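Long-range contacts in calcineurin-like phosphoesterase domain-containing protein (PDB 1XM7), which is of unknown function but probably acts as a hydrolase, as expected of a member of the calcineurin-like phosphoesterase family: residues T10-H14 against N58-L64; F53-F57 against S87-F92; R132-F136 against Y162-C166; I144-W150 against I167-W173. All blocks are in the same frame, centred on the assembly; numbering follows the deposited sequence.

Contact 1. Residues T10-H14 against N58-L64; sequences THFYH and NDKNEYL
The Tyr-13 ring is held on both faces and at its edge by 58-64. Over one face, toward the rim, Tyr-63 brings CD2 to 3.3 Å from Tyr-13 CZ, the two rings meeting obliquely with their planes at 42°; the backbone O of Asn-58 covers the opposite face. Asp-59 OD2 and Asn-61 N stand at the edge, in the ring plane. Leu-64 adds CG near the Tyr-13 CE1 edge.

The hydroxyl both gives and receives. Tyr-13 OH donates to Asp-59 OD2 at 2.6 Å, on the anti side of a carboxylate turned 87° from the ring, and accepts from Asn-61 N at 2.9 Å. With CG anti to its backbone N (chi1 -160°), Asp-59 sends its carboxylate to the first turn of helix 63-69, where OD2 also takes Leu-64 N at 2.7 Å, from above the carboxylate plane, and OD1 takes Arg-65 N.

A phenylalanine in place of Tyr-13 would keep the ring contacts but would probably leave Asn-61 N without its acceptor and Asp-59 OD2 short of a donor. Tyrosine suits the place because its ring fits between the Tyr-63 side chain and the Asn-58 carbonyl while its hydroxyl reaches the turn 59-62. Two amide donors and a phenol on one carboxylate would be expected to offset much of the aspartate's charge, and the helix start may help; the loop after strand 4-7 is thereby tied to the helix.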
# COMPACT_ATOMS: atom_id res chain seq x y z
N THR A 10 2.67 -5.75 2.07
CA THR A 10 2.19 -6.96 2.72
C THR A 10 3.28 -8.02 2.83
O THR A 10 3.30 -8.81 3.78
CB THR A 10 0.98 -7.50 1.98
OG1 THR A 10 1.23 -7.48 0.58
CG2 THR A 10 -0.24 -6.65 2.27
N HIS A 11 4.20 -8.02 1.86
CA HIS A 11 5.30 -8.97 1.84
C HIS A 11 4.86 -10.41 2.10
O HIS A 11 5.50 -11.13 2.88
CB HIS A 11 6.36 -8.58 2.89
CG HIS A 11 7.29 -7.50 2.44
ND1 HIS A 11 6.95 -6.16 2.46
CD2 HIS A 11 8.56 -7.55 1.96
CE1 HIS A 11 7.97 -5.44 2.01
NE2 HIS A 11 8.95 -6.26 1.70
N PHE A 12 3.77 -10.83 1.47
CA PHE A 12 3.29 -12.19 1.65
C PHE A 12 4.42 -13.14 1.33
O PHE A 12 5.09 -13.00 0.32
CB PHE A 12 2.11 -12.48 0.73
CG PHE A 12 0.84 -11.79 1.12
CD1 PHE A 12 0.28 -11.99 2.38
CD2 PHE A 12 0.17 -10.97 0.22
CE1 PHE A 12 -0.93 -11.40 2.73
CE2 PHE A 12 -1.04 -10.37 0.55
CZ PHE A 12 -1.59 -10.59 1.81
N TYR A 13 4.64 -14.11 2.22
CA TYR A 13 5.67 -15.12 2.04
C TYR A 13 7.09 -14.64 2.26
O TYR A 13 8.04 -15.40 2.06
CB TYR A 13 5.56 -15.76 0.66
CG TYR A 13 4.37 -16.68 0.52
CD1 TYR A 13 3.31 -16.37 -0.33
CD2 TYR A 13 4.31 -17.87 1.24
CE1 TYR A 13 2.22 -17.23 -0.46
CE2 TYR A 13 3.23 -18.74 1.11
CZ TYR A 13 2.19 -18.41 0.27
OH TYR A 13 1.12 -19.26 0.18
N HIS A 14 7.26 -13.38 2.67
CA HIS A 14 8.61 -12.90 2.94
C HIS A 14 8.94 -13.25 4.40
O HIS A 14 9.03 -12.38 5.27
CB HIS A 14 8.74 -11.40 2.73
CG HIS A 14 10.17 -10.93 2.77
ND1 HIS A 14 10.52 -9.59 2.77
CD2 HIS A 14 11.33 -11.62 2.82
CE1 HIS A 14 11.84 -9.49 2.82
NE2 HIS A 14 12.35 -10.71 2.86
N ASN A 58 4.85 -18.95 -5.16
CA ASN A 58 4.59 -20.31 -4.78
C ASN A 58 3.59 -20.27 -3.62
O ASN A 58 3.97 -20.27 -2.45
CB ASN A 58 5.89 -20.95 -4.32
CG ASN A 58 5.69 -22.36 -3.87
OD1 ASN A 58 6.58 -22.94 -3.25
ND2 ASN A 58 4.53 -22.93 -4.18
N ASP A 59 2.31 -20.23 -3.97
CA ASP A 59 1.25 -20.14 -2.97
C ASP A 59 1.04 -21.42 -2.16
O ASP A 59 -0.08 -21.91 -2.07
CB ASP A 59 -0.06 -19.77 -3.67
CG ASP A 59 -1.08 -19.19 -2.73
OD1 ASP A 59 -2.27 -19.16 -3.09
OD2 ASP A 59 -0.69 -18.74 -1.63
N LYS A 60 2.10 -21.93 -1.55
CA LYS A 60 2.00 -23.16 -0.76
C LYS A 60 1.02 -23.15 0.42
O LYS A 60 0.48 -24.18 0.79
CB LYS A 60 3.39 -23.58 -0.26
CG LYS A 60 4.16 -22.48 0.40
CD LYS A 60 5.59 -22.90 0.66
CE LYS A 60 6.39 -21.76 1.28
NZ LYS A 60 7.81 -22.15 1.55
N ASN A 61 0.80 -21.98 1.01
CA ASN A 61 -0.11 -21.88 2.15
C ASN A 61 -1.49 -21.29 1.83
O ASN A 61 -2.27 -20.99 2.73
CB ASN A 61 0.55 -21.08 3.27
CG ASN A 61 1.64 -21.87 3.98
OD1 ASN A 61 1.36 -22.81 4.71
ND2 ASN A 61 2.88 -21.49 3.75
N GLU A 62 -1.79 -21.12 0.54
CA GLU A 62 -3.07 -20.60 0.09
C GLU A 62 -3.25 -19.11 0.31
O GLU A 62 -4.32 -18.56 0.04
CB GLU A 62 -4.23 -21.32 0.79
CG GLU A 62 -4.16 -22.85 0.83
CD GLU A 62 -3.92 -23.47 -0.53
OE1 GLU A 62 -4.32 -22.87 -1.55
OE2 GLU A 62 -3.34 -24.58 -0.57
N TYR A 63 -2.21 -18.44 0.79
CA TYR A 63 -2.33 -17.02 1.04
C TYR A 63 -2.84 -16.29 -0.20
O TYR A 63 -3.79 -15.49 -0.11
CB TYR A 63 -0.98 -16.42 1.47
CG TYR A 63 -0.43 -16.96 2.79
CD1 TYR A 63 -1.29 -17.42 3.79
CD2 TYR A 63 0.94 -17.01 3.03
CE1 TYR A 63 -0.80 -17.92 4.99
CE2 TYR A 63 1.45 -17.50 4.23
CZ TYR A 63 0.56 -17.96 5.21
OH TYR A 63 1.04 -18.49 6.39
N LEU A 64 -2.25 -16.57 -1.35
CA LEU A 64 -2.64 -15.90 -2.58
C LEU A 64 -4.02 -16.31 -3.08
O LEU A 64 -4.78 -15.48 -3.57
CB LEU A 64 -1.58 -16.12 -3.67
CG LEU A 64 -0.17 -15.59 -3.35
CD1 LEU A 64 0.65 -15.56 -4.62
CD2 LEU A 64 -0.25 -14.19 -2.73

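Contact 2. Residues F53-F57 against S87-F92; sequences FTWHF and SLKEYF
Phe-53 and Phe-92 approach from opposite directions and meet as a T-shaped pair: the CE2-CZ edge of Phe-92 points at the face of Phe-53, with ring centroids 4.9 Å apart and planes at 75°. A chi1 of 174° sets CG of Phe-53 opposite the backbone N and swings the ring toward 87-92. The Tyr-91 side chain runs across that of Phe-53, its CB lying 4.0 Å from Phe-53 CE2 and the two rings oblique to each other (planes at 47°); the three rings form an aromatic cluster.

Phe-57 makes a second set of contacts. Ser-87 CB sits over the middle of its face, 3.5 Å from the Phe-57 ring centroid, in a CH-pi contact; the methyl of Thr-54 covers the opposite face. At its edge lie Leu-88 CD2, 3.7 Å from Phe-57 CZ, and Tyr-91 CE2, whose side chain slides past in the reverse direction. Leu-88 CD2 is shared, for it also touches Phe-53 CD2 at 3.6 Å; a branched leucine suits this wedge between two rings.

Serine is small enough to let its CB come this close, and its OG is engaged by Asp-84. Within the loop, Thr-54 OG1 donates to His-56 O, which probably helps hold the bend between Phe-53 and Phe-57. Apolar and aromatic, the contact implies that shape and ring orientation, rather than charge, dock the loop after strand 46-49 on helix 85-88 and the turn that follows it.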
# COMPACT_ATOMS: atom_id res chain seq x y z
N PHE A 53 3.59 -6.55 -2.91
CA PHE A 53 2.51 -7.48 -2.67
C PHE A 53 2.97 -8.82 -2.12
O PHE A 53 2.74 -9.13 -0.94
CB PHE A 53 1.75 -7.69 -3.99
CG PHE A 53 0.69 -8.75 -3.92
CD1 PHE A 53 -0.33 -8.67 -2.98
CD2 PHE A 53 0.69 -9.81 -4.81
CE1 PHE A 53 -1.32 -9.63 -2.93
CE2 PHE A 53 -0.30 -10.77 -4.76
CZ PHE A 53 -1.31 -10.68 -3.83
N THR A 54 3.60 -9.63 -2.97
CA THR A 54 4.07 -10.95 -2.55
C THR A 54 5.55 -11.14 -2.80
O THR A 54 6.12 -10.58 -3.76
CB THR A 54 3.29 -12.07 -3.28
OG1 THR A 54 3.65 -13.33 -2.73
CG2 THR A 54 3.58 -12.06 -4.76
N TRP A 55 6.19 -11.94 -1.94
CA TRP A 55 7.62 -12.20 -2.06
C TRP A 55 7.92 -13.18 -3.19
O TRP A 55 8.97 -13.11 -3.81
CB TRP A 55 8.18 -12.69 -0.72
CG TRP A 55 9.61 -12.29 -0.52
CD1 TRP A 55 10.69 -13.13 -0.33
CD2 TRP A 55 10.14 -10.96 -0.58
NE1 TRP A 55 11.85 -12.39 -0.28
CE2 TRP A 55 11.55 -11.07 -0.43
CE3 TRP A 55 9.57 -9.70 -0.74
CZ2 TRP A 55 12.38 -9.95 -0.45
CZ3 TRP A 55 10.40 -8.59 -0.77
CH2 TRP A 55 11.80 -8.72 -0.62
N HIS A 56 7.00 -14.10 -3.46
CA HIS A 56 7.15 -15.06 -4.55
C HIS A 56 5.76 -15.60 -4.86
O HIS A 56 4.81 -15.31 -4.14
CB HIS A 56 8.11 -16.18 -4.16
CG HIS A 56 7.65 -16.99 -3.00
ND1 HIS A 56 6.58 -17.86 -3.07
CD2 HIS A 56 8.12 -17.08 -1.73
CE1 HIS A 56 6.41 -18.44 -1.90
NE2 HIS A 56 7.34 -17.99 -1.07
N PHE A 57 5.63 -16.38 -5.93
CA PHE A 57 4.31 -16.88 -6.28
C PHE A 57 3.99 -18.32 -5.95
O PHE A 57 2.96 -18.86 -6.38
CB PHE A 57 4.03 -16.60 -7.75
CG PHE A 57 3.91 -15.15 -8.05
CD1 PHE A 57 5.04 -14.37 -8.20
CD2 PHE A 57 2.66 -14.55 -8.08
CE1 PHE A 57 4.93 -13.00 -8.38
CE2 PHE A 57 2.54 -13.17 -8.26
CZ PHE A 57 3.68 -12.40 -8.41
N SER A 87 2.35 -12.52 -13.68
CA SER A 87 1.99 -13.35 -12.54
C SER A 87 0.97 -12.61 -11.70
O SER A 87 0.05 -13.21 -11.14
CB SER A 87 3.21 -13.66 -11.68
OG SER A 87 4.10 -14.56 -12.33
N LEU A 88 1.15 -11.30 -11.62
CA LEU A 88 0.28 -10.43 -10.83
C LEU A 88 -1.10 -10.21 -11.43
O LEU A 88 -2.08 -10.08 -10.70
CB LEU A 88 0.96 -9.07 -10.62
CG LEU A 88 2.16 -9.06 -9.68
CD1 LEU A 88 2.92 -7.75 -9.84
CD2 LEU A 88 1.69 -9.26 -8.24
N LYS A 89 -1.18 -10.17 -12.76
CA LYS A 89 -2.45 -9.90 -13.41
C LYS A 89 -3.65 -10.63 -12.85
O LYS A 89 -4.77 -10.10 -12.91
CB LYS A 89 -2.35 -10.12 -14.91
CG LYS A 89 -1.63 -8.97 -15.58
CD LYS A 89 -1.82 -8.92 -17.09
CE LYS A 89 -1.10 -7.71 -17.70
NZ LYS A 89 -1.41 -7.49 -19.15
N GLU A 90 -3.45 -11.81 -12.29
CA GLU A 90 -4.61 -12.51 -11.77
C GLU A 90 -4.87 -12.40 -10.29
O GLU A 90 -5.61 -13.20 -9.72
CB GLU A 90 -4.59 -13.97 -12.18
CG GLU A 90 -3.66 -14.84 -11.43
CD GLU A 90 -3.73 -16.23 -12.01
OE1 GLU A 90 -2.85 -16.58 -12.84
OE2 GLU A 90 -4.69 -16.96 -11.66
N TYR A 91 -4.28 -11.38 -9.67
CA TYR A 91 -4.49 -11.13 -8.26
C TYR A 91 -5.05 -9.72 -8.14
O TYR A 91 -5.49 -9.31 -7.06
CB TYR A 91 -3.18 -11.28 -7.51
CG TYR A 91 -2.71 -12.72 -7.42
CD1 TYR A 91 -3.37 -13.66 -6.61
CD2 TYR A 91 -1.59 -13.15 -8.14
CE1 TYR A 91 -2.92 -14.98 -6.52
CE2 TYR A 91 -1.14 -14.48 -8.05
CZ TYR A 91 -1.80 -15.38 -7.24
OH TYR A 91 -1.31 -16.66 -7.11
N PHE A 92 -5.05 -9.02 -9.27
CA PHE A 92 -5.54 -7.65 -9.36
C PHE A 92 -6.32 -7.44 -10.66
O PHE A 92 -6.08 -8.15 -11.65
CB PHE A 92 -4.37 -6.67 -9.31
CG PHE A 92 -3.64 -6.69 -8.01
CD1 PHE A 92 -4.11 -5.96 -6.93
CD2 PHE A 92 -2.51 -7.49 -7.85
CE1 PHE A 92 -3.46 -6.01 -5.69
CE2 PHE A 92 -1.87 -7.56 -6.62
CZ PHE A 92 -2.34 -6.82 -5.54

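Contact 3. Residues R132-F136 against Y162-C166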
# COMPACT_ATOMS: atom_id res chain seq x y z
N ARG A 132 6.83 13.53 -5.99
CA ARG A 132 6.68 14.94 -5.65
C ARG A 132 6.29 15.68 -6.92
O ARG A 132 5.32 16.44 -6.94
CB ARG A 132 8.00 15.50 -5.11
CG ARG A 132 8.54 14.78 -3.90
CD ARG A 132 9.56 15.65 -3.18
NE ARG A 132 10.78 15.85 -3.95
CZ ARG A 132 11.83 15.04 -3.92
NH1 ARG A 132 11.82 13.97 -3.15
NH2 ARG A 132 12.91 15.30 -4.66
N GLU A 133 7.05 15.45 -7.98
CA GLU A 133 6.79 16.12 -9.24
C GLU A 133 5.34 15.96 -9.67
O GLU A 133 4.66 16.95 -9.95
CB GLU A 133 7.73 15.58 -10.32
CG GLU A 133 8.44 16.69 -11.09
CD GLU A 133 8.81 17.89 -10.20
OE1 GLU A 133 9.63 17.72 -9.26
OE2 GLU A 133 8.27 18.99 -10.45
N ILE A 134 4.86 14.72 -9.70
CA ILE A 134 3.47 14.46 -10.08
C ILE A 134 2.53 15.21 -9.15
O ILE A 134 1.60 15.90 -9.59
CB ILE A 134 3.13 12.96 -9.99
CG1 ILE A 134 3.81 12.19 -11.12
CG2 ILE A 134 1.62 12.76 -10.00
CD1 ILE A 134 3.71 10.68 -10.96
N TYR A 135 2.77 15.05 -7.85
CA TYR A 135 1.96 15.70 -6.83
C TYR A 135 1.77 17.16 -7.18
O TYR A 135 0.64 17.64 -7.27
CB TYR A 135 2.64 15.59 -5.48
CG TYR A 135 1.78 16.04 -4.31
CD1 TYR A 135 0.90 15.15 -3.69
CD2 TYR A 135 1.89 17.32 -3.80
CE1 TYR A 135 0.16 15.54 -2.59
CE2 TYR A 135 1.15 17.72 -2.69
CZ TYR A 135 0.29 16.83 -2.09
OH TYR A 135 -0.41 17.21 -0.96
N PHE A 136 2.88 17.86 -7.39
CA PHE A 136 2.84 19.28 -7.72
C PHE A 136 2.17 19.58 -9.05
O PHE A 136 1.27 20.43 -9.13
CB PHE A 136 4.26 19.87 -7.75
CG PHE A 136 5.00 19.78 -6.45
CD1 PHE A 136 4.35 20.04 -5.25
CD2 PHE A 136 6.36 19.48 -6.43
CE1 PHE A 136 5.05 20.01 -4.03
CE2 PHE A 136 7.08 19.44 -5.23
CZ PHE A 136 6.42 19.71 -4.03
N TYR A 162 8.02 18.94 2.62
CA TYR A 162 7.60 19.54 1.37
C TYR A 162 6.14 19.84 1.63
O TYR A 162 5.49 19.14 2.41
CB TYR A 162 7.71 18.55 0.21
CG TYR A 162 9.12 18.12 -0.10
CD1 TYR A 162 9.79 17.17 0.69
CD2 TYR A 162 9.81 18.68 -1.18
CE1 TYR A 162 11.10 16.78 0.40
CE2 TYR A 162 11.13 18.30 -1.47
CZ TYR A 162 11.76 17.35 -0.68
OH TYR A 162 13.05 16.98 -0.98
N ARG A 163 5.60 20.87 0.99
CA ARG A 163 4.19 21.18 1.21
C ARG A 163 3.34 20.04 0.68
O ARG A 163 2.53 20.22 -0.23
CB ARG A 163 3.82 22.49 0.51
CG ARG A 163 3.19 23.50 1.46
CD ARG A 163 4.10 24.68 1.70
NE ARG A 163 4.07 25.59 0.56
CZ ARG A 163 4.65 26.78 0.55
NH1 ARG A 163 5.32 27.21 1.61
NH2 ARG A 163 4.56 27.56 -0.52
N ILE A 164 3.55 18.85 1.25
CA ILE A 164 2.84 17.65 0.84
C ILE A 164 2.22 16.93 2.04
O ILE A 164 2.89 16.70 3.06
CB ILE A 164 3.80 16.66 0.11
CG1 ILE A 164 4.37 17.32 -1.15
CG2 ILE A 164 3.06 15.40 -0.25
CD1 ILE A 164 5.42 16.48 -1.87
N GLU A 165 0.94 16.60 1.92
CA GLU A 165 0.24 15.88 2.97
C GLU A 165 0.21 14.41 2.57
O GLU A 165 0.05 14.09 1.40
CB GLU A 165 -1.19 16.42 3.11
CG GLU A 165 -1.24 17.81 3.73
CD GLU A 165 -0.57 17.86 5.10
OE1 GLU A 165 -0.33 18.98 5.61
OE2 GLU A 165 -0.29 16.78 5.67
N CYS A 166 0.38 13.51 3.53
CA CYS A 166 0.41 12.09 3.20
C CYS A 166 0.01 11.16 4.34
O CYS A 166 -0.11 11.57 5.49
CB CYS A 166 1.81 11.71 2.73
SG CYS A 166 3.07 11.87 4.05
O HOH W 1 -0.65 19.72 0.17
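Arg-132 lies across the Tyr-162 ring with CD over the face and NE close to CE2: CD stands 3.6 Å from the Tyr-162 centroid in a CH-pi contact. The bend at chi3 (-68°) turns the guanidinium nearly parallel to the ring, planes 15° apart, so that the Tyr-162 hydroxyl sits over its centre. Both polar ends find partners elsewhere, Arg-132 NH1 at Ala-116 O and Tyr-162 OH at Lys-117 NZ.

Further along, Ile-164 inserts its branches between helix side chains. Its CG2 covers the face of Tyr-135, 3.7 Å from the ring centroid, while CG1 touches Tyr-135 CE2 and, at 4.0 Å, Phe-136 CE1; a beta-branched residue can serve both. Beyond the ring, Glu-165 N donates almost straight to Tyr-135 OH (3.2 Å, 171°), and water 1 links that hydroxyl at 2.8 Å with Arg-163 O.

Replacing Tyr-135 by an alanine would probably open a gap beside Ile-164 and deprive Glu-165 N of this acceptor.

The helix belongs to a beta-alpha-beta crossover, strand 107-112 to helix 125-137 to the parallel strand 142-145, and here it packs on the chain entering edge strand 166-168, where Cys-166 is disulfide-bonded to Cys-159.

Contact 4. Residues I144-W150 against I167-W173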
# COMPACT_ATOMS: atom_id res chain seq x y z
N ILE A 144 -1.12 9.04 -0.73
CA ILE A 144 -1.23 7.83 0.08
C ILE A 144 -0.13 6.95 -0.50
O ILE A 144 -0.07 6.74 -1.71
CB ILE A 144 -2.59 7.16 -0.10
CG1 ILE A 144 -3.69 8.15 0.24
CG2 ILE A 144 -2.69 5.93 0.80
CD1 ILE A 144 -5.05 7.53 0.32
N HIS A 145 0.76 6.48 0.36
CA HIS A 145 1.87 5.65 -0.09
C HIS A 145 2.20 4.54 0.89
O HIS A 145 1.47 4.31 1.85
CB HIS A 145 3.12 6.52 -0.28
CG HIS A 145 3.63 7.08 1.01
ND1 HIS A 145 4.21 6.29 1.98
CD2 HIS A 145 3.58 8.33 1.52
CE1 HIS A 145 4.49 7.04 3.04
NE2 HIS A 145 4.12 8.28 2.78
N GLY A 146 3.29 3.84 0.62
CA GLY A 146 3.75 2.78 1.50
C GLY A 146 5.26 2.87 1.59
O GLY A 146 5.82 3.93 1.92
N HIS A 147 5.94 1.77 1.31
CA HIS A 147 7.39 1.73 1.30
C HIS A 147 8.15 1.94 2.62
O HIS A 147 9.09 1.21 2.90
CB HIS A 147 7.90 2.72 0.25
CG HIS A 147 9.36 2.61 -0.02
ND1 HIS A 147 10.30 3.37 0.65
CD2 HIS A 147 10.06 1.81 -0.86
CE1 HIS A 147 11.51 3.04 0.23
NE2 HIS A 147 11.39 2.10 -0.69
N VAL A 148 7.76 2.93 3.43
CA VAL A 148 8.48 3.17 4.69
C VAL A 148 7.99 2.29 5.84
O VAL A 148 6.86 2.43 6.32
CB VAL A 148 8.37 4.64 5.14
CG1 VAL A 148 9.29 4.88 6.33
CG2 VAL A 148 8.73 5.57 3.98
N HIS A 149 8.86 1.39 6.30
CA HIS A 149 8.50 0.47 7.37
C HIS A 149 8.50 1.07 8.76
O HIS A 149 8.96 2.19 8.98
CB HIS A 149 9.44 -0.74 7.37
CG HIS A 149 9.47 -1.47 6.07
ND1 HIS A 149 8.33 -1.79 5.36
CD2 HIS A 149 10.51 -1.94 5.33
CE1 HIS A 149 8.66 -2.43 4.25
NE2 HIS A 149 9.98 -2.53 4.21
N TRP A 150 7.96 0.30 9.68
CA TRP A 150 7.88 0.71 11.06
C TRP A 150 9.28 0.88 11.64
O TRP A 150 10.19 0.12 11.31
CB TRP A 150 7.12 -0.35 11.87
CG TRP A 150 7.02 -0.03 13.33
CD1 TRP A 150 6.02 0.67 13.97
CD2 TRP A 150 8.02 -0.30 14.33
NE1 TRP A 150 6.35 0.85 15.30
CE2 TRP A 150 7.56 0.27 15.54
CE3 TRP A 150 9.26 -0.95 14.31
CZ2 TRP A 150 8.31 0.20 16.73
CZ3 TRP A 150 10.00 -1.02 15.49
CH2 TRP A 150 9.52 -0.44 16.68
N ILE A 167 -0.18 9.89 4.00
CA ILE A 167 -0.52 8.87 4.97
C ILE A 167 0.12 7.57 4.49
O ILE A 167 0.03 7.22 3.32
CB ILE A 167 -2.04 8.66 5.10
CG1 ILE A 167 -2.32 7.17 5.26
CG2 ILE A 167 -2.76 9.30 3.92
CD1 ILE A 167 -3.71 6.77 4.92
N ASN A 168 0.77 6.88 5.42
CA ASN A 168 1.48 5.64 5.12
C ASN A 168 0.56 4.43 5.23
O ASN A 168 0.14 4.08 6.33
CB ASN A 168 2.65 5.49 6.09
CG ASN A 168 3.64 4.44 5.65
OD1 ASN A 168 3.26 3.44 5.05
ND2 ASN A 168 4.91 4.66 5.97
N ALA A 169 0.26 3.79 4.10
CA ALA A 169 -0.62 2.62 4.07
C ALA A 169 0.07 1.28 4.39
O ALA A 169 -0.56 0.23 4.34
CB ALA A 169 -1.28 2.52 2.72
N ASN A 170 1.37 1.33 4.71
CA ASN A 170 2.14 0.14 5.04
C ASN A 170 1.54 -0.58 6.24
O ASN A 170 1.26 0.04 7.26
CB ASN A 170 3.59 0.53 5.35
CG ASN A 170 4.49 -0.67 5.63
OD1 ASN A 170 5.63 -0.72 5.18
ND2 ASN A 170 3.98 -1.64 6.38
N VAL A 171 1.34 -1.89 6.11
CA VAL A 171 0.76 -2.69 7.19
C VAL A 171 1.43 -2.49 8.54
O VAL A 171 0.76 -2.38 9.55
CB VAL A 171 0.78 -4.19 6.85
CG1 VAL A 171 -0.17 -4.48 5.71
CG2 VAL A 171 2.19 -4.63 6.48
N GLU A 172 2.76 -2.44 8.53
CA GLU A 172 3.52 -2.27 9.77
C GLU A 172 3.17 -1.03 10.59
O GLU A 172 3.44 -0.97 11.79
CB GLU A 172 5.03 -2.26 9.46
CG GLU A 172 5.56 -3.55 8.89
CD GLU A 172 7.07 -3.60 8.88
OE1 GLU A 172 7.64 -4.58 8.38
OE2 GLU A 172 7.70 -2.65 9.39
N TRP A 173 2.56 -0.04 9.96
CA TRP A 173 2.20 1.18 10.67
C TRP A 173 0.75 1.20 11.09
O TRP A 173 0.37 1.99 11.96
CB TRP A 173 2.45 2.42 9.81
CG TRP A 173 3.88 2.78 9.67
CD1 TRP A 173 4.65 2.68 8.54
CD2 TRP A 173 4.74 3.31 10.69
NE1 TRP A 173 5.92 3.13 8.80
CE2 TRP A 173 6.00 3.52 10.11
CE3 TRP A 173 4.55 3.64 12.04
CZ2 TRP A 173 7.09 4.04 10.83
CZ3 TRP A 173 5.63 4.16 12.76
CH2 TRP A 173 6.88 4.35 12.15
O HOH W 2 10.16 -2.45 10.54
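Val-148 O is gripped twice: Trp-173 NE1 reaches it at 2.7 Å from above the carbonyl plane, and Asn-168 ND2 at 3.0 Å in that plane, on a lone pair. A chi1 of -166°, with CG opposite the backbone N, carries the Asn-168 amide there. Asparagine suits this place because its OD1 simultaneously accepts Asn-170 N, an Asx turn that holds the amide in position. Toward the strands the bonds become regular and parallel: Ala-169 N to His-145 O at 2.6 Å, His-145 N to Ile-167 O at 3.1 Å.

Trp-150 N donates to the Glu-172 carboxylate oxygen OE2 at 3.0 Å, on the anti side, and water 2 bridges the same oxygen to Trp-150 O. The other oxygen, OE1, forms a salt bridge with Arg-25.

Beside the strand bonds Ile-144 and Ile-167 lie side by side, CG1 to CG2 4.0 Å; at the other end of the segments the six-membered ring of Trp-173 receives Trp-150 CA over its face.

The segment 146-149, Gly-His-Val-His, matches the family's GHxH motif, whose histidines bind metal in relatives. Strand 142-145 runs between 166-168 and 107-112 in one sheet, and Ile-144 meets Phe-6 of strand 4-7, in the facing sheet of the sandwich.

Overall arrangement
Contact 4 is the buried one, central in the chain, and joins two strands and the loops after them; contacts 1, 2 and 3 are partly buried and lie nearer the surface. Contacts 1 and 2 touch and share neighbouring chain, since 53-57 runs straight into 58-64 and lies alongside 10-14, with Phe-12 O close to Trp-55 N at 2.7 Å. Contact 3 lies on the opposite side of the chain's centre from both, yet it leads directly into contact 4 through strand 166-168. Contact 1 turns on a tyrosine hydroxyl and an aspartate, contact 2 on aromatic packing, contact 4 on strand backbone bonds and side-chain bonds to a loop carbonyl; contact 3 combines CH-pi packing with one backbone N-H to a tyrosine hydroxyl.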